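Local coordinates for protein D-mandelate dehydrogenase (Rhodotorula graminis, PDB 2W2K) that probably catalyses the NAD(P)-dependent interconversion of D-mandelate and its 2-oxo acid, as a member of the D-isomer specific 2-hydroxyacid dehydrogenase family, at residues P4-L9 / F52-K57; W69-I74 / W93-A98; L81-A86 / D325-Q330; A121-L126 / T300-I305; S221-V226 / R251-A256. All coordinates share one frame; numbering follows the deposited sequence.

Interactions 1, 2 and 3 share one parallel sheet and its surroundings, while interactions 4 and 5 sit in the larger nucleotide-binding sheet across the chain's centre, the centres of 1 and 5 being about 40 Å apart. Interactions 1 and 5 are buried pairings of parallel strands, held by backbone hydrogen bonds with mainly apolar side chains on the sheet faces. Interaction 3 is partly buried and mainly apolar, with no hydrogen bond: helix 310-330 on strand 83-86, next to strand 54-57 of interaction 1. Interaction 2 lies nearer the surface, mixing an edge-to-face tryptophan pair, helix caps and a water. Interaction 4 is buried but small; its helix also packs on interaction 5 through Leu124 and Val253.

Interaction 1: P4-L9 / F52-K57; sequences PRVLLL and FEAIIK
Glu53 curls across to the neighbouring strand: CG lies anti to the carbonyl carbon and the chain bends at chi2 (70°), which carries OE1 to the backbone of Arg5. There OE1 accepts from Arg5 N at 2.9 Å, met nearly along its C-O axis. Phe52 takes the crowded first torsion, CG between N and carbonyl carbon (chi1 49°), so its ring slips beneath Leu7, whose CB stands 4.2 Å from the ring centroid, over the face. Strands 5-8 and 54-57 are parallel neighbours inside a flavodoxin-like sheet. Arg5 O takes both Glu53 N and Ala54 N, and the pairing runs on through Leu7 N to Ala54 O (3.0 Å) and Ile56 N to Leu7 O (3.0 Å). An alanine at Glu53 would remove the carboxylate that grips Arg5 N and would probably loosen the entry to the strand. On the face of Val6 and Ile56, CG1 of the valine meets CG2 of the isoleucine at 3.7 Å. Arg5 NE salt-bridges Glu28, and NH1 bonds Tyr49 O and Asp51 O.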
# COMPACT_ATOMS: atom_id res chain seq x y z
N PRO B 4 -1.14 43.63 -17.63
CA PRO B 4 0.17 42.97 -17.79
C PRO B 4 0.05 41.74 -18.70
O PRO B 4 -1.04 41.15 -18.83
CB PRO B 4 0.53 42.55 -16.36
CG PRO B 4 -0.26 43.54 -15.47
CD PRO B 4 -1.57 43.65 -16.21
N ARG B 5 1.17 41.37 -19.34
CA ARG B 5 1.20 40.33 -20.38
C ARG B 5 1.96 39.08 -19.86
O ARG B 5 3.01 39.21 -19.20
CB ARG B 5 1.88 40.90 -21.65
CG ARG B 5 1.23 42.25 -22.18
CD ARG B 5 1.89 42.79 -23.51
NE ARG B 5 1.43 42.06 -24.69
CZ ARG B 5 2.20 41.38 -25.55
NH1 ARG B 5 3.53 41.33 -25.43
NH2 ARG B 5 1.62 40.75 -26.57
N VAL B 6 1.40 37.88 -20.12
CA VAL B 6 1.90 36.60 -19.56
C VAL B 6 2.15 35.55 -20.67
O VAL B 6 1.23 35.19 -21.42
CB VAL B 6 0.89 36.02 -18.49
CG1 VAL B 6 1.39 34.69 -17.86
CG2 VAL B 6 0.56 37.07 -17.39
N LEU B 7 3.41 35.09 -20.80
CA LEU B 7 3.75 34.03 -21.76
C LEU B 7 3.31 32.67 -21.18
O LEU B 7 3.74 32.32 -20.08
CB LEU B 7 5.27 34.01 -22.04
CG LEU B 7 5.72 33.01 -23.14
CD1 LEU B 7 5.25 33.51 -24.51
CD2 LEU B 7 7.24 32.86 -23.14
N LEU B 8 2.52 31.91 -21.95
CA LEU B 8 2.03 30.56 -21.57
C LEU B 8 2.90 29.48 -22.20
O LEU B 8 2.95 29.38 -23.43
CB LEU B 8 0.57 30.37 -22.04
CG LEU B 8 -0.09 28.98 -21.84
CD1 LEU B 8 -0.06 28.56 -20.34
CD2 LEU B 8 -1.51 28.97 -22.36
N LEU B 9 3.60 28.69 -21.37
CA LEU B 9 4.44 27.58 -21.83
C LEU B 9 3.64 26.28 -21.91
O LEU B 9 3.34 25.64 -20.88
CB LEU B 9 5.67 27.36 -20.93
CG LEU B 9 6.78 28.40 -20.79
CD1 LEU B 9 7.90 27.84 -19.86
CD2 LEU B 9 7.37 28.83 -22.15
N PHE B 52 6.91 41.11 -22.20
CA PHE B 52 5.96 40.49 -21.24
C PHE B 52 6.49 40.60 -19.80
O PHE B 52 7.71 40.75 -19.60
CB PHE B 52 5.57 39.03 -21.64
CG PHE B 52 6.75 38.13 -21.96
CD1 PHE B 52 7.40 37.40 -20.93
CD2 PHE B 52 7.19 37.99 -23.28
CE1 PHE B 52 8.49 36.56 -21.22
CE2 PHE B 52 8.28 37.14 -23.60
CZ PHE B 52 8.93 36.41 -22.57
N GLU B 53 5.58 40.56 -18.82
CA GLU B 53 5.93 40.75 -17.40
C GLU B 53 5.98 39.46 -16.56
O GLU B 53 6.55 39.46 -15.45
CB GLU B 53 4.97 41.77 -16.74
CG GLU B 53 5.10 43.23 -17.22
CD GLU B 53 4.63 43.46 -18.66
OE1 GLU B 53 3.54 42.99 -19.05
OE2 GLU B 53 5.34 44.18 -19.40
N ALA B 54 5.36 38.39 -17.07
CA ALA B 54 5.38 37.09 -16.39
C ALA B 54 5.42 35.90 -17.36
O ALA B 54 5.11 36.05 -18.57
CB ALA B 54 4.12 36.96 -15.44
N ILE B 55 5.83 34.73 -16.84
CA ILE B 55 5.72 33.45 -17.51
C ILE B 55 4.98 32.47 -16.56
O ILE B 55 5.29 32.43 -15.36
CB ILE B 55 7.15 32.85 -17.83
CG1 ILE B 55 7.97 33.77 -18.76
CG2 ILE B 55 7.01 31.45 -18.45
CD1 ILE B 55 9.52 33.64 -18.53
N ILE B 56 4.06 31.67 -17.12
CA ILE B 56 3.34 30.59 -16.38
C ILE B 56 3.45 29.20 -17.06
O ILE B 56 3.44 29.07 -18.31
CB ILE B 56 1.81 31.00 -16.14
CG1 ILE B 56 1.17 30.19 -14.97
CG2 ILE B 56 1.01 30.99 -17.45
CD1 ILE B 56 -0.24 30.66 -14.48
N LYS B 57 3.59 28.16 -16.22
CA LYS B 57 3.79 26.76 -16.67
C LYS B 57 2.91 25.88 -15.76
O LYS B 57 3.25 25.63 -14.58
CB LYS B 57 5.30 26.41 -16.55
CG LYS B 57 5.77 25.04 -17.19
CD LYS B 57 7.22 24.74 -16.75
CE LYS B 57 7.85 23.45 -17.35
NZ LYS B 57 7.21 22.16 -16.92

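Interaction 2: W69-I74 / W93-A98; sequences WNADLI and WLDLDA
Two backbone hydrogen bonds tie the stretches together: Trp69 N gives to Trp93 O at 2.8 Å, nearly along the C=O axis, and Asp95 N gives to Trp69 O at 3.0 Å. The aromatic contact is an offset edge-to-face pair, the indoles side by side. The six-membered edge of Trp93 is turned to one face of Trp69, with planes 67° apart and CE3 of Trp93 3.8 Å from CD1 of Trp69. Leu73 CD2 sits over the opposite face, toward its rim. The single backbone bridge of Trp69 with Leu94 leads into two helices, each with an N-cap, on the flank of the flavodoxin-like domain: Asn70 OD1 receives Leu73 N, and Asp95 OD1 receives Ala98 N at 3.1 Å. Asp95 OD2 takes a water that itself accepts from Ala71 N. An alanine at Asp95 would remove cap and water link, and would probably loosen the start of helix 96-101. Among apolar contacts, Ile74 CD1 lies 4.1 Å from Ala98 CB, and Leu94 CD1 reaches Trp69 CB at 3.8 Å.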
# COMPACT_ATOMS: atom_id res chain seq x y z
N TRP B 69 16.34 25.77 -19.86
CA TRP B 69 16.39 27.22 -19.58
C TRP B 69 17.82 27.54 -19.09
O TRP B 69 18.07 27.79 -17.90
CB TRP B 69 15.26 27.64 -18.58
CG TRP B 69 13.90 27.75 -19.29
CD1 TRP B 69 13.17 26.72 -19.86
CD2 TRP B 69 13.12 28.95 -19.51
NE1 TRP B 69 12.01 27.21 -20.42
CE2 TRP B 69 11.95 28.57 -20.22
CE3 TRP B 69 13.31 30.31 -19.20
CZ2 TRP B 69 10.97 29.50 -20.63
CZ3 TRP B 69 12.31 31.24 -19.59
CH2 TRP B 69 11.17 30.82 -20.30
N ASN B 70 18.76 27.51 -20.05
CA ASN B 70 20.17 27.81 -19.77
C ASN B 70 20.48 29.32 -19.83
O ASN B 70 19.60 30.13 -20.17
CB ASN B 70 21.13 26.99 -20.69
CG ASN B 70 20.91 27.23 -22.20
OD1 ASN B 70 20.16 28.11 -22.62
ND2 ASN B 70 21.59 26.43 -23.01
N ALA B 71 21.72 29.68 -19.51
CA ALA B 71 22.19 31.08 -19.60
C ALA B 71 21.95 31.74 -20.97
O ALA B 71 21.55 32.93 -21.03
CB ALA B 71 23.67 31.17 -19.21
N ASP B 72 22.21 31.01 -22.07
CA ASP B 72 22.02 31.57 -23.43
C ASP B 72 20.55 31.91 -23.74
O ASP B 72 20.28 32.98 -24.28
CB ASP B 72 22.60 30.66 -24.54
CG ASP B 72 22.66 31.37 -25.92
OD1 ASP B 72 23.33 32.43 -26.04
OD2 ASP B 72 22.03 30.90 -26.88
N LEU B 73 19.64 30.99 -23.43
CA LEU B 73 18.18 31.25 -23.57
C LEU B 73 17.75 32.47 -22.73
O LEU B 73 17.07 33.39 -23.24
CB LEU B 73 17.39 29.97 -23.19
CG LEU B 73 15.85 29.97 -23.34
CD1 LEU B 73 15.30 28.59 -23.53
CD2 LEU B 73 15.18 30.65 -22.11
N ILE B 74 18.13 32.46 -21.46
CA ILE B 74 17.76 33.52 -20.49
C ILE B 74 18.25 34.93 -20.90
O ILE B 74 17.57 35.94 -20.64
CB ILE B 74 18.23 33.11 -19.04
CG1 ILE B 74 17.37 31.94 -18.52
CG2 ILE B 74 18.22 34.27 -18.06
CD1 ILE B 74 17.92 31.23 -17.25
N TRP B 93 16.07 21.49 -15.11
CA TRP B 93 16.06 22.20 -16.41
C TRP B 93 16.32 23.73 -16.34
O TRP B 93 16.46 24.38 -17.38
CB TRP B 93 14.73 21.94 -17.15
CG TRP B 93 13.49 22.18 -16.32
CD1 TRP B 93 12.79 21.23 -15.60
CD2 TRP B 93 12.78 23.41 -16.13
NE1 TRP B 93 11.72 21.79 -14.98
CE2 TRP B 93 11.68 23.13 -15.28
CE3 TRP B 93 12.96 24.73 -16.61
CZ2 TRP B 93 10.76 24.12 -14.87
CZ3 TRP B 93 12.03 25.73 -16.21
CH2 TRP B 93 10.95 25.41 -15.34
N LEU B 94 16.41 24.29 -15.12
CA LEU B 94 16.50 25.76 -14.94
C LEU B 94 17.81 26.24 -14.30
O LEU B 94 18.21 25.75 -13.23
CB LEU B 94 15.32 26.26 -14.09
CG LEU B 94 15.23 27.77 -13.74
CD1 LEU B 94 14.89 28.59 -14.97
CD2 LEU B 94 14.17 28.01 -12.65
N ASP B 95 18.46 27.24 -14.93
CA ASP B 95 19.62 27.94 -14.37
C ASP B 95 19.08 29.09 -13.50
O ASP B 95 18.92 30.24 -13.97
CB ASP B 95 20.58 28.43 -15.47
CG ASP B 95 21.89 29.05 -14.92
OD1 ASP B 95 21.93 29.48 -13.74
OD2 ASP B 95 22.88 29.15 -15.70
N LEU B 96 18.75 28.76 -12.25
CA LEU B 96 18.10 29.73 -11.34
C LEU B 96 18.96 30.96 -11.00
O LEU B 96 18.44 32.09 -10.89
CB LEU B 96 17.62 29.03 -10.04
CG LEU B 96 16.85 29.87 -8.99
CD1 LEU B 96 15.57 30.54 -9.58
CD2 LEU B 96 16.49 28.99 -7.79
N ASP B 97 20.27 30.77 -10.85
CA ASP B 97 21.13 31.94 -10.61
C ASP B 97 21.15 32.93 -11.79
O ASP B 97 21.16 34.16 -11.59
CB ASP B 97 22.56 31.53 -10.18
CG ASP B 97 22.60 30.84 -8.79
OD1 ASP B 97 21.63 30.94 -7.99
OD2 ASP B 97 23.62 30.19 -8.49
N ALA B 98 21.15 32.43 -13.02
CA ALA B 98 21.10 33.30 -14.21
C ALA B 98 19.78 34.09 -14.30
O ALA B 98 19.78 35.26 -14.72
CB ALA B 98 21.36 32.52 -15.49
O HOH W 1 22.98 27.45 -17.71

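Interaction 3: L81-A86 / D325-Q330; sequences LKVFAA and DRFLLQ
Residues 325-330 of helix 310-330 lie against the start of strand 83-86, with the CA atoms of Val83 and Phe327 7.9 Å apart and those of Lys82 and Leu328 8.2 Å. No hydrogen bond crosses between them; the contact is made by three apolar side chains and the root of a lysine. Val83 is at the centre of the contact. Its side chain points at the helix, and Phe327, with CG anti to the backbone N (chi1 -161°), comes out to meet it, the two sliding past each other in opposite directions. Phe327 CD2 approaches Val83 CB to 3.8 Å, while the neighbouring CE2 lies 3.9 Å from the carbonyl oxygen of Lys82. Leu328 has CG anti to the carbonyl carbon, and its end comes in to cross Val83 obliquely: its CD2 lies 4.1 Å from Val83 CG1 and 4.2 Å from Lys82 CB. Beyond CB the lysine runs extended away from the helix, to a hydrogen bond between NZ and Ser345. Leu328 also touches Ala54, and Phe327 touches Ala105, so the helix spans three adjacent strands. A wider, pi-type turn over 326-330 marks this part of the helix. A long helix packed across one face of a parallel sheet is the classic alpha/beta arrangement, here of the flavodoxin-like domain, to which the chain returns after the nucleotide-binding domain, as is usual in this dehydrogenase family.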
# COMPACT_ATOMS: atom_id res chain seq x y z
N LEU B 81 10.46 41.61 -17.87
CA LEU B 81 10.06 40.38 -17.12
C LEU B 81 10.31 40.51 -15.61
O LEU B 81 11.42 40.87 -15.19
CB LEU B 81 10.74 39.11 -17.72
CG LEU B 81 10.52 37.75 -17.03
CD1 LEU B 81 9.07 37.24 -17.15
CD2 LEU B 81 11.49 36.71 -17.66
N LYS B 82 9.27 40.25 -14.81
CA LYS B 82 9.34 40.33 -13.32
C LYS B 82 9.22 38.98 -12.57
O LYS B 82 9.76 38.84 -11.46
CB LYS B 82 8.31 41.34 -12.76
CG LYS B 82 8.67 42.84 -13.05
CD LYS B 82 7.64 43.85 -12.45
CE LYS B 82 8.24 45.26 -12.49
NZ LYS B 82 7.30 46.31 -11.97
N VAL B 83 8.52 37.99 -13.14
CA VAL B 83 8.21 36.76 -12.38
C VAL B 83 7.90 35.55 -13.28
O VAL B 83 7.27 35.72 -14.34
CB VAL B 83 7.01 37.00 -11.32
CG1 VAL B 83 5.71 37.47 -12.00
CG2 VAL B 83 6.72 35.75 -10.44
N PHE B 84 8.30 34.36 -12.82
CA PHE B 84 8.06 33.06 -13.50
C PHE B 84 7.53 32.09 -12.42
O PHE B 84 8.23 31.84 -11.43
CB PHE B 84 9.43 32.56 -14.06
CG PHE B 84 9.41 31.29 -14.92
CD1 PHE B 84 8.26 30.45 -15.04
CD2 PHE B 84 10.58 30.89 -15.56
CE1 PHE B 84 8.31 29.25 -15.83
CE2 PHE B 84 10.65 29.70 -16.36
CZ PHE B 84 9.50 28.89 -16.50
N ALA B 85 6.28 31.59 -12.58
CA ALA B 85 5.71 30.57 -11.67
C ALA B 85 5.50 29.24 -12.40
O ALA B 85 4.90 29.21 -13.48
CB ALA B 85 4.35 31.08 -11.05
N ALA B 86 5.95 28.13 -11.80
CA ALA B 86 5.90 26.79 -12.46
C ALA B 86 5.37 25.69 -11.55
O ALA B 86 5.62 25.72 -10.33
CB ALA B 86 7.30 26.39 -12.96
N ASP B 325 -0.86 36.69 -9.70
CA ASP B 325 -1.89 37.70 -9.33
C ASP B 325 -1.43 38.54 -8.13
O ASP B 325 -1.41 39.78 -8.19
CB ASP B 325 -3.24 37.00 -9.04
CG ASP B 325 -4.43 37.97 -8.96
OD1 ASP B 325 -4.28 39.19 -8.71
OD2 ASP B 325 -5.57 37.50 -9.14
N ARG B 326 -1.07 37.86 -7.04
CA ARG B 326 -0.47 38.51 -5.85
C ARG B 326 0.69 39.46 -6.21
O ARG B 326 0.67 40.63 -5.82
CB ARG B 326 0.01 37.48 -4.82
CG ARG B 326 -1.11 36.76 -4.08
CD ARG B 326 -0.59 35.60 -3.19
NE ARG B 326 0.34 36.03 -2.14
CZ ARG B 326 0.01 36.34 -0.88
NH1 ARG B 326 -1.25 36.28 -0.47
NH2 ARG B 326 0.97 36.71 -0.04
N PHE B 327 1.69 38.94 -6.94
CA PHE B 327 2.96 39.64 -7.18
C PHE B 327 2.87 40.80 -8.20
O PHE B 327 3.58 41.80 -8.05
CB PHE B 327 4.03 38.61 -7.63
CG PHE B 327 5.46 39.09 -7.47
CD1 PHE B 327 6.08 39.09 -6.21
CD2 PHE B 327 6.19 39.52 -8.58
CE1 PHE B 327 7.40 39.52 -6.06
CE2 PHE B 327 7.53 39.95 -8.43
CZ PHE B 327 8.14 39.94 -7.17
N LEU B 328 2.01 40.69 -9.20
CA LEU B 328 1.84 41.78 -10.21
C LEU B 328 0.70 42.76 -9.96
O LEU B 328 0.78 43.93 -10.41
CB LEU B 328 1.69 41.20 -11.64
CG LEU B 328 2.89 40.46 -12.26
CD1 LEU B 328 2.60 40.13 -13.73
CD2 LEU B 328 4.19 41.28 -12.12
N LEU B 329 -0.37 42.31 -9.30
CA LEU B 329 -1.60 43.14 -9.14
C LEU B 329 -1.94 43.58 -7.69
O LEU B 329 -2.52 44.65 -7.48
CB LEU B 329 -2.82 42.46 -9.79
CG LEU B 329 -2.77 42.19 -11.31
CD1 LEU B 329 -4.03 41.52 -11.83
CD2 LEU B 329 -2.47 43.45 -12.09
N GLN B 330 -1.56 42.77 -6.71
CA GLN B 330 -1.98 42.99 -5.30
C GLN B 330 -0.91 43.63 -4.39
O GLN B 330 -1.19 43.96 -3.23
CB GLN B 330 -2.45 41.66 -4.67
CG GLN B 330 -3.67 41.00 -5.34
CD GLN B 330 -4.04 39.65 -4.71
OE1 GLN B 330 -4.03 39.49 -3.48
NE2 GLN B 330 -4.38 38.69 -5.53

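Interaction 4: A121-L126 / T300-I305; sequences ALYLIL and TLTTHI
Helix 114-130 and the final strand of the nucleotide-binding sheet, 299-301, meet beside the NAD(+) site: Leu124 touches Thr255 and Thr302 bonds to Asp281, both residues of that site. The meeting is mainly apolar, with no hydrogen bond across it. Leu124 has CG anti to its carbonyl carbon, and chi2 (175°) sets CD1 anti, leaving the other branch, CD2, to meet Thr300. That methyl lies 3.7 Å from Thr300 CG2, the two side chains crossing obliquely, and 4.4 Å from Thr302 OG1. Tyr123, one step back on the helix, sends its ring the same way; its CE2 is 4.5 Å from Thr300 CG2 and equally far from Thr302 CG2, a loose brush against both threonines. Thr300 turns its methyl to the helix, whereas Thr302 comes near with both branches. Thr300, with CG2 anti to its backbone N, hydrogen-bonds through OG1 to Ser127, further along the helix. Thr302 OG1 joins Asp281 OD1, which also takes Ile305 N and so pins the loop leaving the strand, where Thr303 centres an inverse gamma turn. The phenol of Tyr123 hydrogen-bonds to an acidic side chain of another chain of the assembly, placing this buried spot against a subunit boundary. A helix packed along the face of a parallel sheet, with the loop after the edge strand fixed beside cofactor-binding residues, is what a Rossmann-type dinucleotide-binding domain presents.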
# COMPACT_ATOMS: atom_id res chain seq x y z
N ALA B 121 4.98 6.36 -1.34
CA ALA B 121 6.06 5.75 -0.52
C ALA B 121 5.53 4.66 0.44
O ALA B 121 6.17 3.60 0.60
CB ALA B 121 6.86 6.84 0.24
N LEU B 122 4.36 4.91 1.06
CA LEU B 122 3.71 3.92 1.94
C LEU B 122 3.34 2.63 1.17
O LEU B 122 3.52 1.52 1.70
CB LEU B 122 2.47 4.50 2.67
CG LEU B 122 2.04 3.70 3.94
CD1 LEU B 122 3.00 3.98 5.12
CD2 LEU B 122 0.59 4.05 4.33
N TYR B 123 2.84 2.78 -0.06
CA TYR B 123 2.60 1.64 -0.97
C TYR B 123 3.87 0.79 -1.21
O TYR B 123 3.84 -0.46 -1.12
CB TYR B 123 2.01 2.16 -2.31
CG TYR B 123 1.97 1.15 -3.46
CD1 TYR B 123 0.85 0.33 -3.66
CD2 TYR B 123 3.03 1.05 -4.38
CE1 TYR B 123 0.79 -0.59 -4.73
CE2 TYR B 123 2.99 0.11 -5.45
CZ TYR B 123 1.87 -0.69 -5.62
OH TYR B 123 1.81 -1.60 -6.68
N LEU B 124 4.99 1.45 -1.53
CA LEU B 124 6.27 0.73 -1.74
C LEU B 124 6.77 0.02 -0.45
O LEU B 124 7.30 -1.10 -0.52
CB LEU B 124 7.35 1.67 -2.28
CG LEU B 124 7.10 2.39 -3.64
CD1 LEU B 124 8.24 3.36 -3.90
CD2 LEU B 124 6.96 1.33 -4.78
N ILE B 125 6.58 0.67 0.70
CA ILE B 125 6.93 0.06 2.03
C ILE B 125 6.12 -1.23 2.30
O ILE B 125 6.69 -2.28 2.67
CB ILE B 125 6.77 1.08 3.23
CG1 ILE B 125 7.83 2.18 3.12
CG2 ILE B 125 6.92 0.36 4.60
CD1 ILE B 125 7.59 3.44 4.08
N LEU B 126 4.80 -1.15 2.08
CA LEU B 126 3.96 -2.35 2.15
C LEU B 126 4.43 -3.42 1.14
O LEU B 126 4.58 -4.59 1.51
CB LEU B 126 2.47 -1.99 1.97
CG LEU B 126 1.79 -1.26 3.14
CD1 LEU B 126 0.53 -0.45 2.70
CD2 LEU B 126 1.43 -2.21 4.30
N THR B 300 10.18 -3.92 -6.76
CA THR B 300 8.95 -3.20 -7.13
C THR B 300 9.36 -1.95 -7.94
O THR B 300 10.18 -1.13 -7.48
CB THR B 300 8.10 -2.79 -5.86
OG1 THR B 300 7.77 -3.94 -5.06
CG2 THR B 300 6.81 -2.03 -6.27
N LEU B 301 8.79 -1.81 -9.14
CA LEU B 301 9.16 -0.72 -10.08
C LEU B 301 7.93 0.03 -10.62
O LEU B 301 7.03 -0.59 -11.21
CB LEU B 301 10.01 -1.27 -11.25
CG LEU B 301 11.32 -2.01 -10.85
CD1 LEU B 301 11.76 -3.06 -11.89
CD2 LEU B 301 12.43 -1.02 -10.52
N THR B 302 7.87 1.35 -10.43
CA THR B 302 6.75 2.19 -10.93
C THR B 302 7.24 3.35 -11.87
O THR B 302 8.43 3.73 -11.83
CB THR B 302 5.82 2.70 -9.77
OG1 THR B 302 6.61 3.33 -8.73
CG2 THR B 302 5.04 1.54 -9.14
N THR B 303 6.36 3.88 -12.72
CA THR B 303 6.71 4.93 -13.70
C THR B 303 6.70 6.40 -13.17
O THR B 303 6.01 7.27 -13.74
CB THR B 303 5.80 4.84 -15.00
OG1 THR B 303 4.42 5.09 -14.66
CG2 THR B 303 5.91 3.46 -15.66
N HIS B 304 7.48 6.68 -12.11
CA HIS B 304 7.56 8.03 -11.50
C HIS B 304 6.15 8.63 -11.25
O HIS B 304 5.85 9.78 -11.63
CB HIS B 304 8.47 8.98 -12.33
CG HIS B 304 9.09 10.12 -11.56
ND1 HIS B 304 8.55 10.63 -10.40
CD2 HIS B 304 10.19 10.86 -11.82
CE1 HIS B 304 9.31 11.63 -9.96
NE2 HIS B 304 10.30 11.80 -10.81
N ILE B 305 5.29 7.84 -10.60
CA ILE B 305 3.93 8.29 -10.27
C ILE B 305 3.77 8.98 -8.89
O ILE B 305 2.65 9.35 -8.53
CB ILE B 305 2.81 7.20 -10.50
CG1 ILE B 305 3.08 5.90 -9.71
CG2 ILE B 305 2.60 6.93 -12.02
CD1 ILE B 305 1.88 4.94 -9.64

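Interaction 5: S221-V226 / R251-A256; sequences SDCVSV and RIVNTA
Side chains alternate between the two faces of this parallel pair; one pair of neighbours lies alongside, two cross. Val224 and Ile252 lie side by side, pointing the same way, with CG1 of the isoleucine anti to its backbone N and 4.0 Å from Val224 CB. Ile252 CD1 then reaches on to Val226 CG2, the two chains crossing obliquely. Val226 also crosses Asn254, whose amide oxygen OD1 sits 3.6 Å from Val226 CG1. On the other face Arg251 runs extended from CG to NE and turns its guanidinium edge-on to Asp222 O, which lies practically in the guanidinium plane. NH1 donates to that oxygen at 3.1 Å, though NH1 lies 46° above the plane of that carbonyl. A water links the same NH1 to Asp222 OD1, while OD2 takes Val165 N on the neighbouring strand. Backbone bonds between the strands are regular, Val224 N to Arg251 O at 3.0 Å and Val253 N to Val224 O at 3.0 Å. At the C-terminal end, Asn254 OD1 accepts Ala256 N in an Asx turn, and a second water joins Ser225 OG, Val226 O and Thr255 OG1; Ser225 OG also hydrogen-bonds to Gln175 OE1. The Asx turn lies in the loop whose Thr255 and Ala256 bind NAD(+), and is consistent with holding its shape; C-terminal strand ends carry the cofactor in a Rossmann domain.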
# COMPACT_ATOMS: atom_id res chain seq x y z
N SER B 221 18.31 0.06 10.64
CA SER B 221 17.03 -0.00 9.88
C SER B 221 16.59 -1.40 9.41
O SER B 221 17.42 -2.22 9.03
CB SER B 221 17.10 0.94 8.66
OG SER B 221 17.44 2.27 9.05
N ASP B 222 15.28 -1.64 9.42
CA ASP B 222 14.68 -2.80 8.73
C ASP B 222 14.22 -2.42 7.31
O ASP B 222 14.32 -3.23 6.37
CB ASP B 222 13.52 -3.38 9.55
CG ASP B 222 13.99 -3.96 10.91
OD1 ASP B 222 14.79 -4.93 10.89
OD2 ASP B 222 13.56 -3.45 11.96
N CYS B 223 13.73 -1.18 7.16
CA CYS B 223 13.48 -0.59 5.83
C CYS B 223 13.97 0.87 5.81
O CYS B 223 13.58 1.67 6.68
CB CYS B 223 11.98 -0.64 5.49
SG CYS B 223 11.52 -0.11 3.77
N VAL B 224 14.79 1.22 4.82
CA VAL B 224 15.24 2.63 4.62
C VAL B 224 14.28 3.39 3.67
O VAL B 224 13.87 2.83 2.64
CB VAL B 224 16.71 2.68 4.10
CG1 VAL B 224 17.13 4.10 3.65
CG2 VAL B 224 17.70 2.17 5.18
N SER B 225 13.92 4.64 4.01
CA SER B 225 13.12 5.51 3.11
C SER B 225 13.94 6.73 2.68
O SER B 225 14.31 7.57 3.53
CB SER B 225 11.81 5.98 3.77
OG SER B 225 11.10 6.92 2.95
N VAL B 226 14.24 6.82 1.38
CA VAL B 226 15.02 7.96 0.81
C VAL B 226 14.10 9.12 0.39
O VAL B 226 13.29 8.97 -0.53
CB VAL B 226 15.94 7.49 -0.40
CG1 VAL B 226 16.81 8.66 -0.94
CG2 VAL B 226 16.84 6.28 0.00
N ARG B 251 15.71 -3.92 3.51
CA ARG B 251 14.83 -3.41 2.44
C ARG B 251 15.08 -1.91 2.23
O ARG B 251 15.48 -1.22 3.19
CB ARG B 251 13.34 -3.63 2.83
CG ARG B 251 12.99 -5.09 3.22
CD ARG B 251 11.70 -5.17 4.03
NE ARG B 251 11.56 -6.48 4.66
CZ ARG B 251 12.15 -6.85 5.80
NH1 ARG B 251 12.99 -6.02 6.46
NH2 ARG B 251 11.92 -8.06 6.29
N ILE B 252 14.87 -1.42 0.99
CA ILE B 252 14.98 0.04 0.72
C ILE B 252 13.95 0.55 -0.31
O ILE B 252 13.59 -0.19 -1.25
CB ILE B 252 16.42 0.44 0.28
CG1 ILE B 252 16.58 1.98 0.21
CG2 ILE B 252 16.82 -0.24 -1.03
CD1 ILE B 252 18.08 2.40 0.16
N VAL B 253 13.43 1.77 -0.10
CA VAL B 253 12.53 2.44 -1.09
C VAL B 253 13.03 3.86 -1.45
O VAL B 253 13.65 4.54 -0.61
CB VAL B 253 11.02 2.48 -0.63
CG1 VAL B 253 10.51 1.06 -0.21
CG2 VAL B 253 10.78 3.49 0.45
N ASN B 254 12.76 4.31 -2.68
CA ASN B 254 13.17 5.66 -3.13
C ASN B 254 12.02 6.37 -3.85
O ASN B 254 11.50 5.85 -4.87
CB ASN B 254 14.43 5.57 -4.05
CG ASN B 254 15.05 6.94 -4.37
OD1 ASN B 254 14.71 7.98 -3.77
ND2 ASN B 254 16.00 6.94 -5.31
N THR B 255 11.63 7.55 -3.33
CA THR B 255 10.65 8.43 -4.00
C THR B 255 11.22 9.82 -4.32
O THR B 255 10.47 10.72 -4.74
CB THR B 255 9.33 8.57 -3.19
OG1 THR B 255 9.61 9.14 -1.89
CG2 THR B 255 8.64 7.19 -3.03
N ALA B 256 12.54 9.98 -4.14
CA ALA B 256 13.22 11.27 -4.33
C ALA B 256 13.60 11.55 -5.80
O ALA B 256 12.73 11.92 -6.60
CB ALA B 256 14.43 11.37 -3.36
O HOH W 2 14.88 -6.50 8.53
O HOH W 3 10.90 7.42 -0.01